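Local coordinates for protein extracellular ligand-binding receptor (Sphaerobacter thermophilus, PDB 4ZPJ) that probably serves as the extracellular substrate-binding component of an ABC transporter of the leucine-binding protein family, and binds zinc ions, at residues E99-Q104 / S130-A135; L61-P66 / N70-L75; V268-F273 / D277-I282; Q234-Y239 / A255-S260. All coordinates share one frame; numbering follows the deposited sequence.

Contact 1. Residues E99-Q104 / S130-A135; sequences EDSAGQ and SNEAAA. With ZN (zinc ion), chain H.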
loop_
_atom_site.group_PDB
_atom_site.type_symbol
_atom_site.label_atom_id
_atom_site.label_comp_id
_atom_site.label_asym_id
_atom_site.label_seq_id
_atom_site.Cartn_x
_atom_site.Cartn_y
_atom_site.Cartn_z
ATOM N N GLU A 99 2.716 -18.620 7.402
ATOM C CA GLU A 99 3.392 -18.367 8.667
ATOM C C GLU A 99 3.219 -16.945 9.172
ATOM O O GLU A 99 3.408 -15.944 8.427
ATOM C CB GLU A 99 4.862 -18.696 8.510
ATOM C CG GLU A 99 5.105 -20.186 8.306
ATOM C CD GLU A 99 4.682 -20.998 9.487
ATOM O OE1 GLU A 99 4.575 -20.395 10.590
ATOM O OE2 GLU A 99 4.470 -22.234 9.340
ATOM N N ASP A 100 2.859 -16.862 10.445
ATOM C CA ASP A 100 2.718 -15.570 11.156
ATOM C C ASP A 100 4.085 -15.113 11.699
ATOM O O ASP A 100 4.750 -15.858 12.471
ATOM C CB ASP A 100 1.754 -15.761 12.339
ATOM C CG ASP A 100 1.556 -14.499 13.181
ATOM O OD1 ASP A 100 2.013 -13.383 12.796
ATOM O OD2 ASP A 100 0.901 -14.661 14.259
ATOM N N SER A 101 4.500 -13.909 11.307
ATOM C CA SER A 101 5.757 -13.305 11.781
ATOM C C SER A 101 5.559 -12.520 13.079
ATOM O O SER A 101 6.536 -12.113 13.697
ATOM C CB SER A 101 6.362 -12.388 10.723
ATOM O OG SER A 101 5.409 -11.450 10.207
ATOM N N ALA A 102 4.289 -12.297 13.448
ATOM C CA ALA A 102 3.903 -11.581 14.667
ATOM C C ALA A 102 4.513 -10.193 14.712
ATOM O O ALA A 102 4.801 -9.677 15.802
ATOM C CB ALA A 102 4.305 -12.382 15.926
ATOM N N GLY A 103 4.754 -9.607 13.539
ATOM C CA GLY A 103 5.392 -8.305 13.474
ATOM C C GLY A 103 6.786 -8.210 14.051
ATOM O O GLY A 103 7.197 -7.128 14.408
ATOM N N GLN A 104 7.534 -9.316 14.108
ATOM C CA GLN A 104 8.863 -9.307 14.761
ATOM C C GLN A 104 9.974 -9.795 13.843
ATOM O O GLN A 104 9.961 -10.955 13.427
ATOM C CB GLN A 104 8.876 -10.225 16.001
ATOM C CG GLN A 104 7.861 -9.876 17.074
ATOM C CD GLN A 104 8.211 -8.608 17.833
ATOM O OE1 GLN A 104 9.380 -8.197 17.892
ATOM N NE2 GLN A 104 7.196 -7.978 18.425
ATOM N N SER A 130 8.304 -3.210 7.283
ATOM C CA SER A 130 9.570 -2.839 6.684
ATOM C C SER A 130 10.728 -3.365 7.472
ATOM O O SER A 130 11.695 -3.842 6.881
ATOM C CB SER A 130 9.713 -1.307 6.565
ATOM O OG SER A 130 8.761 -0.779 5.653
ATOM N N ASN A 131 10.661 -3.299 8.803
ATOM C CA ASN A 131 11.739 -3.932 9.591
ATOM C C ASN A 131 11.818 -5.455 9.363
ATOM O O ASN A 131 12.895 -6.000 9.360
ATOM C CB ASN A 131 11.722 -3.552 11.096
ATOM C CG ASN A 131 10.416 -3.924 11.807
ATOM O OD1 ASN A 131 9.541 -4.600 11.263
ATOM N ND2 ASN A 131 10.291 -3.471 13.056
ATOM N N GLU A 132 10.693 -6.120 9.103
ATOM C CA GLU A 132 10.743 -7.563 8.817
ATOM C C GLU A 132 11.409 -7.801 7.441
ATOM O O GLU A 132 12.234 -8.683 7.281
ATOM C CB GLU A 132 9.342 -8.172 8.828
ATOM C CG GLU A 132 8.753 -8.488 10.194
ATOM C CD GLU A 132 7.254 -8.774 10.136
ATOM O OE1 GLU A 132 6.517 -8.319 9.171
ATOM O OE2 GLU A 132 6.801 -9.440 11.090
ATOM N N ALA A 133 11.063 -6.970 6.461
ATOM C CA ALA A 133 11.675 -7.046 5.106
ATOM C C ALA A 133 13.198 -6.903 5.119
ATOM O O ALA A 133 13.915 -7.690 4.480
ATOM C CB ALA A 133 11.100 -5.954 4.216
ATOM N N ALA A 134 13.675 -5.867 5.812
ATOM C CA ALA A 134 15.099 -5.628 5.930
ATOM C C ALA A 134 15.798 -6.824 6.625
ATOM O O ALA A 134 16.889 -7.258 6.211
ATOM C CB ALA A 134 15.366 -4.324 6.701
ATOM N N ALA A 135 15.170 -7.374 7.657
ATOM C CA ALA A 135 15.782 -8.506 8.345
ATOM C C ALA A 135 15.779 -9.801 7.498
ATOM O O ALA A 135 16.637 -10.615 7.674
ATOM C CB ALA A 135 15.135 -8.723 9.707
HETATM ZN ZN ZN H . 3.784 -22.669 11.498
HETATM O O HOH W 1 5.209 -22.469 12.171
HETATM O O HOH W 2 1.846 -22.715 10.120
#

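Contact 2. Residues L61-P66 / N70-L75; sequences LTLSGP and NGEGNL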
loop_
_atom_site.group_PDB
_atom_site.type_symbol
_atom_site.label_atom_id
_atom_site.label_comp_id
_atom_site.label_asym_id
_atom_site.label_seq_id
_atom_site.Cartn_x
_atom_site.Cartn_y
_atom_site.Cartn_z
ATOM N N LEU A 61 3.325 -13.419 6.869
ATOM C CA LEU A 61 2.557 -12.199 7.133
ATOM C C LEU A 61 2.572 -11.915 8.615
ATOM O O LEU A 61 2.840 -12.823 9.420
ATOM C CB LEU A 61 1.117 -12.343 6.576
ATOM C CG LEU A 61 0.961 -12.144 5.043
ATOM C CD1 LEU A 61 -0.458 -12.464 4.572
ATOM C CD2 LEU A 61 1.321 -10.747 4.595
ATOM N N THR A 62 2.271 -10.667 8.978
ATOM C CA THR A 62 2.034 -10.326 10.371
ATOM C C THR A 62 0.576 -10.479 10.591
ATOM O O THR A 62 -0.215 -9.686 10.042
ATOM C CB THR A 62 2.447 -8.892 10.739
ATOM O OG1 THR A 62 3.855 -8.799 10.692
ATOM C CG2 THR A 62 2.001 -8.557 12.124
ATOM N N LEU A 63 0.198 -11.509 11.373
ATOM C CA LEU A 63 -1.201 -11.852 11.487
ATOM C C LEU A 63 -1.761 -11.817 12.898
ATOM O O LEU A 63 -2.934 -12.117 13.067
ATOM C CB LEU A 63 -1.469 -13.231 10.893
ATOM C CG LEU A 63 -1.222 -13.403 9.381
ATOM C CD1 LEU A 63 -1.143 -14.906 9.055
ATOM C CD2 LEU A 63 -2.319 -12.705 8.620
ATOM N N SER A 64 -0.924 -11.484 13.876
ATOM C CA SER A 64 -1.315 -11.190 15.254
ATOM C C SER A 64 -0.535 -9.956 15.743
ATOM O O SER A 64 0.290 -9.427 15.032
ATOM C CB SER A 64 -0.980 -12.374 16.158
ATOM O OG SER A 64 0.389 -12.702 16.018
ATOM N N GLY A 65 -0.779 -9.519 16.980
ATOM C CA GLY A 65 -0.331 -8.191 17.446
ATOM C C GLY A 65 -1.120 -7.067 16.743
ATOM O O GLY A 65 -1.955 -7.309 15.870
ATOM N N PRO A 66 -0.857 -5.811 17.117
ATOM C CA PRO A 66 -1.603 -4.694 16.529
ATOM C C PRO A 66 -1.441 -4.549 14.985
ATOM O O PRO A 66 -2.318 -4.003 14.301
ATOM C CB PRO A 66 -1.062 -3.474 17.290
ATOM C CG PRO A 66 0.281 -3.881 17.802
ATOM C CD PRO A 66 0.249 -5.369 17.987
ATOM N N ASN A 70 -3.416 -5.761 9.112
ATOM C CA ASN A 70 -2.811 -5.542 7.802
ATOM C C ASN A 70 -2.470 -6.865 7.113
ATOM O O ASN A 70 -2.838 -7.102 5.939
ATOM C CB ASN A 70 -1.566 -4.687 7.965
ATOM C CG ASN A 70 -0.917 -4.335 6.634
ATOM O OD1 ASN A 70 -0.632 -5.189 5.775
ATOM N ND2 ASN A 70 -0.670 -3.074 6.461
ATOM N N GLY A 71 -1.836 -7.774 7.851
ATOM C CA GLY A 71 -1.615 -9.096 7.272
ATOM C C GLY A 71 -2.897 -9.832 6.887
ATOM O O GLY A 71 -2.984 -10.435 5.805
ATOM N N GLU A 72 -3.883 -9.786 7.782
ATOM C CA GLU A 72 -5.208 -10.366 7.526
ATOM C C GLU A 72 -5.791 -9.847 6.185
ATOM O O GLU A 72 -6.348 -10.624 5.389
ATOM C CB GLU A 72 -6.176 -10.094 8.674
ATOM C CG GLU A 72 -5.868 -10.743 10.047
ATOM C CD GLU A 72 -6.077 -12.233 10.056
ATOM O OE1 GLU A 72 -6.372 -12.735 8.965
ATOM O OE2 GLU A 72 -5.911 -12.914 11.118
ATOM N N GLY A 73 -5.652 -8.548 5.942
ATOM C CA GLY A 73 -6.162 -7.935 4.701
ATOM C C GLY A 73 -5.428 -8.465 3.486
ATOM O O GLY A 73 -6.017 -8.762 2.458
ATOM N N ASN A 74 -4.115 -8.591 3.623
ATOM C CA ASN A 74 -3.315 -9.116 2.574
ATOM C C ASN A 74 -3.761 -10.574 2.272
ATOM O O ASN A 74 -3.896 -10.950 1.104
ATOM C CB ASN A 74 -1.823 -9.019 2.942
ATOM C CG ASN A 74 -1.166 -7.679 2.533
ATOM O OD1 ASN A 74 -1.799 -6.728 2.060
ATOM N ND2 ASN A 74 0.118 -7.638 2.670
ATOM N N LEU A 75 -3.994 -11.370 3.325
ATOM C CA LEU A 75 -4.348 -12.757 3.160
ATOM C C LEU A 75 -5.708 -12.912 2.526
ATOM O O LEU A 75 -5.882 -13.751 1.649
ATOM C CB LEU A 75 -4.232 -13.531 4.486
ATOM C CG LEU A 75 -4.596 -14.982 4.544
ATOM C CD1 LEU A 75 -3.716 -15.775 3.609
ATOM C CD2 LEU A 75 -4.516 -15.523 5.979
#

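Contact 3. Residues V268-F273 / D277-I282; sequences VQYQEF and DSIPLI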
loop_
_atom_site.group_PDB
_atom_site.type_symbol
_atom_site.label_atom_id
_atom_site.label_comp_id
_atom_site.label_asym_id
_atom_site.label_seq_id
_atom_site.Cartn_x
_atom_site.Cartn_y
_atom_site.Cartn_z
ATOM N N VAL A 268 -9.881 13.795 13.292
ATOM C CA VAL A 268 -11.023 14.244 14.057
ATOM C C VAL A 268 -10.618 15.529 14.791
ATOM O O VAL A 268 -11.415 16.463 14.881
ATOM C CB VAL A 268 -11.527 13.151 15.076
ATOM C CG1 VAL A 268 -12.329 13.768 16.218
ATOM C CG2 VAL A 268 -12.383 12.073 14.398
ATOM N N GLN A 269 -9.397 15.593 15.309
ATOM C CA GLN A 269 -9.004 16.768 16.107
ATOM C C GLN A 269 -8.667 17.940 15.197
ATOM O O GLN A 269 -8.861 19.104 15.543
ATOM C CB GLN A 269 -7.859 16.452 17.071
ATOM C CG GLN A 269 -8.228 15.364 18.101
ATOM C CD GLN A 269 -7.061 14.988 19.016
ATOM O OE1 GLN A 269 -6.084 15.719 19.145
ATOM N NE2 GLN A 269 -7.156 13.840 19.633
ATOM N N TYR A 270 -8.210 17.623 14.014
ATOM C CA TYR A 270 -7.999 18.643 13.001
ATOM C C TYR A 270 -9.296 19.391 12.736
ATOM O O TYR A 270 -9.286 20.610 12.633
ATOM C CB TYR A 270 -7.413 18.027 11.739
ATOM C CG TYR A 270 -6.870 19.023 10.761
ATOM C CD1 TYR A 270 -5.536 19.477 10.854
ATOM C CD2 TYR A 270 -7.651 19.519 9.746
ATOM C CE1 TYR A 270 -5.014 20.384 9.945
ATOM C CE2 TYR A 270 -7.130 20.413 8.821
ATOM C CZ TYR A 270 -5.819 20.835 8.922
ATOM O OH TYR A 270 -5.333 21.752 8.034
ATOM N N GLN A 271 -10.416 18.698 12.729
ATOM C CA GLN A 271 -11.675 19.360 12.487
ATOM C C GLN A 271 -12.209 20.018 13.725
ATOM O O GLN A 271 -12.636 21.150 13.695
ATOM C CB GLN A 271 -12.692 18.355 11.995
ATOM C CG GLN A 271 -14.086 18.920 11.814
ATOM C CD GLN A 271 -15.113 17.802 11.768
ATOM O OE1 GLN A 271 -15.074 16.856 12.566
ATOM N NE2 GLN A 271 -16.028 17.905 10.833
ATOM N N GLU A 272 -12.189 19.295 14.830
ATOM C CA GLU A 272 -12.707 19.817 16.095
ATOM C C GLU A 272 -11.983 21.070 16.585
ATOM O O GLU A 272 -12.595 21.956 17.156
ATOM C CB GLU A 272 -12.666 18.720 17.181
ATOM C CG GLU A 272 -13.704 17.638 16.929
ATOM C CD GLU A 272 -13.786 16.600 18.033
ATOM O OE1 GLU A 272 -12.800 16.404 18.787
ATOM O OE2 GLU A 272 -14.859 15.957 18.135
ATOM N N PHE A 273 -10.692 21.143 16.314
ATOM C CA PHE A 273 -9.838 22.261 16.755
ATOM C C PHE A 273 -10.021 23.455 15.818
ATOM O O PHE A 273 -9.664 24.567 16.166
ATOM C CB PHE A 273 -8.398 21.781 16.726
ATOM C CG PHE A 273 -7.448 22.531 17.596
ATOM C CD1 PHE A 273 -7.462 22.361 18.969
ATOM C CD2 PHE A 273 -6.436 23.317 17.027
ATOM C CE1 PHE A 273 -6.549 23.033 19.764
ATOM C CE2 PHE A 273 -5.518 23.984 17.813
ATOM C CZ PHE A 273 -5.571 23.842 19.187
ATOM N N ASP A 277 -11.751 24.146 8.993
ATOM C CA ASP A 277 -12.461 25.303 8.491
ATOM C C ASP A 277 -11.530 26.312 7.816
ATOM O O ASP A 277 -12.011 27.129 7.039
ATOM C CB ASP A 277 -13.282 26.019 9.604
ATOM C CG ASP A 277 -14.605 25.280 9.968
ATOM O OD1 ASP A 277 -14.788 24.097 9.584
ATOM O OD2 ASP A 277 -15.474 25.886 10.658
ATOM N N SER A 278 -10.225 26.278 8.113
ATOM C CA SER A 278 -9.334 27.367 7.684
ATOM C C SER A 278 -8.096 26.978 6.889
ATOM O O SER A 278 -7.600 27.797 6.151
ATOM C CB SER A 278 -8.909 28.247 8.883
ATOM O OG SER A 278 -8.469 27.462 9.969
ATOM N N ILE A 279 -7.592 25.760 7.049
ATOM C CA ILE A 279 -6.364 25.329 6.392
ATOM C C ILE A 279 -6.586 24.032 5.598
ATOM O O ILE A 279 -6.823 22.973 6.180
ATOM C CB ILE A 279 -5.264 25.129 7.435
ATOM C CG1 ILE A 279 -4.910 26.460 8.078
ATOM C CG2 ILE A 279 -4.011 24.577 6.818
ATOM C CD1 ILE A 279 -4.221 26.275 9.418
ATOM N N PRO A 280 -6.510 24.114 4.264
ATOM C CA PRO A 280 -6.722 22.896 3.469
ATOM C C PRO A 280 -5.776 21.796 3.844
ATOM O O PRO A 280 -4.604 22.033 4.084
ATOM C CB PRO A 280 -6.470 23.355 2.014
ATOM C CG PRO A 280 -6.770 24.850 2.051
ATOM C CD PRO A 280 -6.308 25.309 3.417
ATOM N N LEU A 281 -6.290 20.587 3.855
ATOM C CA LEU A 281 -5.521 19.443 4.289
ATOM C C LEU A 281 -5.623 18.362 3.233
ATOM O O LEU A 281 -6.729 18.079 2.752
ATOM C CB LEU A 281 -6.090 18.939 5.597
ATOM C CG LEU A 281 -5.628 17.571 6.057
ATOM C CD1 LEU A 281 -4.156 17.588 6.373
ATOM C CD2 LEU A 281 -6.427 17.183 7.277
ATOM N N ILE A 282 -4.476 17.752 2.890
ATOM C CA ILE A 282 -4.443 16.610 2.022
ATOM C C ILE A 282 -3.961 15.481 2.903
ATOM O O ILE A 282 -2.788 15.451 3.327
ATOM C CB ILE A 282 -3.495 16.812 0.839
ATOM C CG1 ILE A 282 -4.036 17.914 -0.064
ATOM C CG2 ILE A 282 -3.284 15.501 0.110
ATOM C CD1 ILE A 282 -3.143 18.291 -1.204
HETATM O O HOH W 3 -12.679 22.798 11.409
#

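Contact 4. Residues Q234-Y239 / A255-S260; sequences QDFGPY and AFHGTS. With ZN (zinc ion), chain F.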
loop_
_atom_site.group_PDB
_atom_site.type_symbol
_atom_site.label_atom_id
_atom_site.label_comp_id
_atom_site.label_asym_id
_atom_site.label_seq_id
_atom_site.Cartn_x
_atom_site.Cartn_y
_atom_site.Cartn_z
ATOM N N GLN A 234 -1.977 11.030 21.605
ATOM C CA GLN A 234 -3.346 11.096 22.029
ATOM C C GLN A 234 -3.893 12.522 21.814
ATOM O O GLN A 234 -4.956 12.714 21.226
ATOM C CB GLN A 234 -3.381 10.754 23.513
ATOM C CG GLN A 234 -4.536 9.864 23.893
ATOM C CD GLN A 234 -4.356 8.448 23.392
ATOM O OE1 GLN A 234 -3.250 7.908 23.397
ATOM N NE2 GLN A 234 -5.444 7.841 22.954
ATOM N N ASP A 235 -3.140 13.513 22.294
ATOM C CA ASP A 235 -3.493 14.940 22.171
ATOM C C ASP A 235 -2.710 15.484 20.994
ATOM O O ASP A 235 -1.507 15.689 21.094
ATOM C CB ASP A 235 -3.125 15.749 23.483
ATOM C CG ASP A 235 -3.610 17.254 23.452
ATOM O OD1 ASP A 235 -4.270 17.625 22.410
ATOM O OD2 ASP A 235 -3.356 18.089 24.459
ATOM N N PHE A 236 -3.385 15.756 19.890
ATOM C CA PHE A 236 -2.694 16.343 18.707
ATOM C C PHE A 236 -2.648 17.892 18.798
ATOM O O PHE A 236 -1.899 18.537 18.057
ATOM C CB PHE A 236 -3.274 15.847 17.368
ATOM C CG PHE A 236 -2.698 14.531 16.918
ATOM C CD1 PHE A 236 -1.418 14.457 16.383
ATOM C CD2 PHE A 236 -3.419 13.351 17.047
ATOM C CE1 PHE A 236 -0.874 13.237 16.006
ATOM C CE2 PHE A 236 -2.883 12.123 16.646
ATOM C CZ PHE A 236 -1.615 12.067 16.129
ATOM N N GLY A 237 -3.441 18.459 19.705
ATOM C CA GLY A 237 -3.358 19.908 20.095
ATOM C C GLY A 237 -2.023 20.599 19.827
ATOM O O GLY A 237 -1.949 21.540 19.056
ATOM N N PRO A 238 -0.943 20.114 20.447
ATOM C CA PRO A 238 0.307 20.866 20.309
ATOM C C PRO A 238 0.814 20.838 18.885
ATOM O O PRO A 238 1.252 21.863 18.384
ATOM C CB PRO A 238 1.269 20.149 21.286
ATOM C CG PRO A 238 0.351 19.453 22.270
ATOM C CD PRO A 238 -0.790 18.985 21.378
ATOM N N TYR A 239 0.706 19.690 18.225
ATOM C CA TYR A 239 1.205 19.543 16.847
ATOM C C TYR A 239 0.346 20.340 15.887
ATOM O O TYR A 239 0.858 20.884 14.949
ATOM C CB TYR A 239 1.286 18.076 16.461
ATOM C CG TYR A 239 2.098 17.349 17.490
ATOM C CD1 TYR A 239 3.489 17.426 17.476
ATOM C CD2 TYR A 239 1.487 16.687 18.543
ATOM C CE1 TYR A 239 4.248 16.826 18.479
ATOM C CE2 TYR A 239 2.239 16.084 19.559
ATOM C CZ TYR A 239 3.617 16.150 19.519
ATOM O OH TYR A 239 4.365 15.563 20.511
ATOM N N ALA A 255 -0.622 15.407 5.509
ATOM C CA ALA A 255 -0.411 14.583 6.710
ATOM C C ALA A 255 -0.543 13.063 6.473
ATOM O O ALA A 255 -1.480 12.569 5.773
ATOM C CB ALA A 255 -1.378 14.987 7.776
ATOM N N PHE A 256 0.397 12.331 7.068
ATOM C CA PHE A 256 0.420 10.861 7.047
ATOM C C PHE A 256 0.624 10.247 8.421
ATOM O O PHE A 256 1.528 10.642 9.155
ATOM C CB PHE A 256 1.549 10.379 6.148
ATOM C CG PHE A 256 1.863 8.934 6.301
ATOM C CD1 PHE A 256 2.778 8.502 7.268
ATOM C CD2 PHE A 256 1.273 8.003 5.465
ATOM C CE1 PHE A 256 3.075 7.154 7.415
ATOM C CE2 PHE A 256 1.563 6.638 5.603
ATOM C CZ PHE A 256 2.474 6.221 6.575
ATOM N N HIS A 257 -0.211 9.264 8.755
ATOM C CA HIS A 257 -0.063 8.467 9.974
ATOM C C HIS A 257 -0.194 7.007 9.713
ATOM O O HIS A 257 -0.037 6.220 10.622
ATOM C CB HIS A 257 -1.136 8.821 10.982
ATOM C CG HIS A 257 -1.119 10.238 11.378
ATOM N ND1 HIS A 257 -1.712 11.231 10.616
ATOM C CD2 HIS A 257 -0.503 10.857 12.406
ATOM C CE1 HIS A 257 -1.510 12.395 11.202
ATOM N NE2 HIS A 257 -0.745 12.198 12.267
ATOM N N GLY A 258 -0.483 6.612 8.485
ATOM C CA GLY A 258 -0.835 5.209 8.223
ATOM C C GLY A 258 -2.284 5.001 8.608
ATOM O O GLY A 258 -2.939 5.885 9.115
ATOM N N THR A 259 -2.782 3.832 8.321
ATOM C CA THR A 259 -4.090 3.415 8.684
ATOM C C THR A 259 -4.068 2.959 10.113
ATOM O O THR A 259 -3.749 1.809 10.383
ATOM C CB THR A 259 -4.491 2.248 7.804
ATOM O OG1 THR A 259 -4.440 2.714 6.469
ATOM C CG2 THR A 259 -5.865 1.742 8.179
ATOM N N SER A 260 -4.437 3.864 11.014
ATOM C CA SER A 260 -4.170 3.689 12.426
ATOM C C SER A 260 -5.094 4.547 13.245
ATOM O O SER A 260 -5.803 5.430 12.732
ATOM C CB SER A 260 -2.763 4.183 12.709
ATOM O OG SER A 260 -2.674 5.589 12.416
HETATM ZN ZN ZN F . -4.199 19.703 24.462
#

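Contact 1. Residues E99-Q104 / S130-A135
Q104 and E132 bring their backbones to a CA-to-CA distance of 6.5 Å, where a type I' turn over S101-Q104, closed by Q104 N donating to S101 O, faces the first turn of helix 130-142. The gap is bridged by the E132 side chain: CG lies anti to the carbonyl carbon (chi1 -80°) and the chain then runs extended, so that the carboxylate arrives beside the turn. S101 OG donates to E132 OE2 at 2.6 Å, meeting it from 48° above the carboxylate plane. The same oxygen lies 3.0 Å from G103 CA. The other oxygen, OE1, accepts from L129 N, so both ends of this buried carboxylate have partners. A leucine in place of E132 would probably leave S101 OG without this acceptor, and L129 N without its carboxylate mate. D100 OD1 accepts from A102 N in its own loop (2.6 Å, N-H...O angle 145°) and from L63 N in the loop after strand 55-61. One residue back along the strand, E99 chelates a zinc ion through OE1 (2.6 Å) and OE2 (2.3 Å). The Asx turn at D100 overlaps the type I' turn, with Q104 as N-cap of helix 105-117; together they form the strand-to-helix connection at the carboxyl end of strand 92-100, in a lobe consistent with the Rossmann-like fold of type I periplasmic binding proteins.

Contact 2. Residues L61-P66 / N70-L75
T62 O is met by the backbone of G71, whose CA stands 3.2 Å away in a CA-H...O contact with an angle of 142° at the hydrogen. The fit depends on glycine: a CB built on G71 would fall 1.9 Å from T62 O, a clash. The hydroxyl of T62 serves another part of the fold, its OG1 being hydrogen-bonded to S101 OG. Two leucines lie against the helix around this close approach. L61 sends CD1 to within 3.5 Å of G71 O, an oxygen already taken up by L75 N in the helix, and the same methyl packs 3.9 Å from L75 CB. L63 turns its CG beside its own backbone N (chi1 -64°), which carries CD2 over the peptide between G71 and E72, 3.4 Å from G71 C. E72 bends at chi2 (-71°) and folds its carboxylate along the flank of L63, with E72 CD 4.1 Å from L63 CD2. Both L63 and L75 also touch I98 of strand 92-100, which places the leucine cluster between helix and sheet. This is a short beta-to-alpha loop, in which the chain leaving strand 55-61 folds back onto helix 68-84, as in the opening beta-alpha unit of a Rossmann-like lobe.

Contact 3. Residues V268-F273 / D277-I282
The Y270 ring has L281 CD2 over one face, offset toward the rim, and I279 O at its edge. The methyl stands 3.8 Å from the ring centroid and 19° off the normal, which meets the geometry of a CH-pi contact. L281 CB extends the cover toward the far end of the ring, 3.7 Å from Y270 CE2. At the phenol end, Y270 OH donates to I279 O at 2.7 Å, the hydroxyl standing 42° out of the carbonyl plane. That reach follows from the first torsion, CG anti to the backbone N (chi1 -167°), which directs the ring from the helix to the strand. These contacts close a beta-alpha-beta unit: Y270 belongs to helix 261-272, L281 opens strand 281-283, and V253 of strand 252-256 touches both side chains. The F266 ring also meets that of Y270. A valine in place of Y270 would probably leave I279 O without its donor and open a gap beneath the L281 methyl. At the loop end the link is wetter: one water donates to Q271 O at 2.8 Å and accepts from D277 N at 2.9 Å, bridging the end of the helix to the returning chain.

Contact 4. Residues Q234-Y239 / A255-S260
F236 and H257 form the buried part of the contact, their side chains arriving from opposite directions. The closest pair is F236 CE1 and H257 NE2 at 3.9 Å; the ring centroids are 5.4 Å apart and the planes make 78°, an oblique meeting. Only these two residues touch, so the evidence is for a single ring-to-ring bridge. The imidazole is held from outside the pair, by D287 OD2 at ND1 and by H198 NE2 at its own NE2, which fixes the rotation of the ring that F236 meets. H257 follows strand 252-256 in the parallel sheet of a Rossmann-like lobe, while F236 stands just ahead of helix 237-246, so the ring pair joins a strand's carboxyl end to the start of a neighbouring helix. Beyond H257, S260 OG donates to H257 O at 3.3 Å from well above the carbonyl plane (64°), and it also caps A263 N at the start of helix 261-272. The other flank is quite different. In exposed D235, OD2 binds a zinc ion at a modelled 1.8 Å, short for such a bond, so the length itself is doubtful. D235 OD1 accepts weakly from G237 N (2.9 Å, N-H...O angle 123°), a capping bond at the solvent side.

In the fold
The contacts pair up beside two sheets: the mixed one (strands 55-61 and 92-100) and the parallel one (strands 252-256 and 281-283). Contacts 1 and 2, centres 11 Å apart, meet: S101 N lies 2.7 Å from L61 O and D100 OD2 2.7 Å from S64 OG, both probable hydrogen bonds. Contacts 3 and 4, centres 12 Å apart, are tied by Q269, whose OE1 is 2.8 Å from F236 N and whose NE2 is 2.9 Å from Q234 O. Between the pairs, contacts 2 and 4 come nearest, about 7 Å at the closest atoms, consistent with facing lobes of a periplasmic binding protein. The H257 side chain is about 9 Å from that of D201, a zinc ligand.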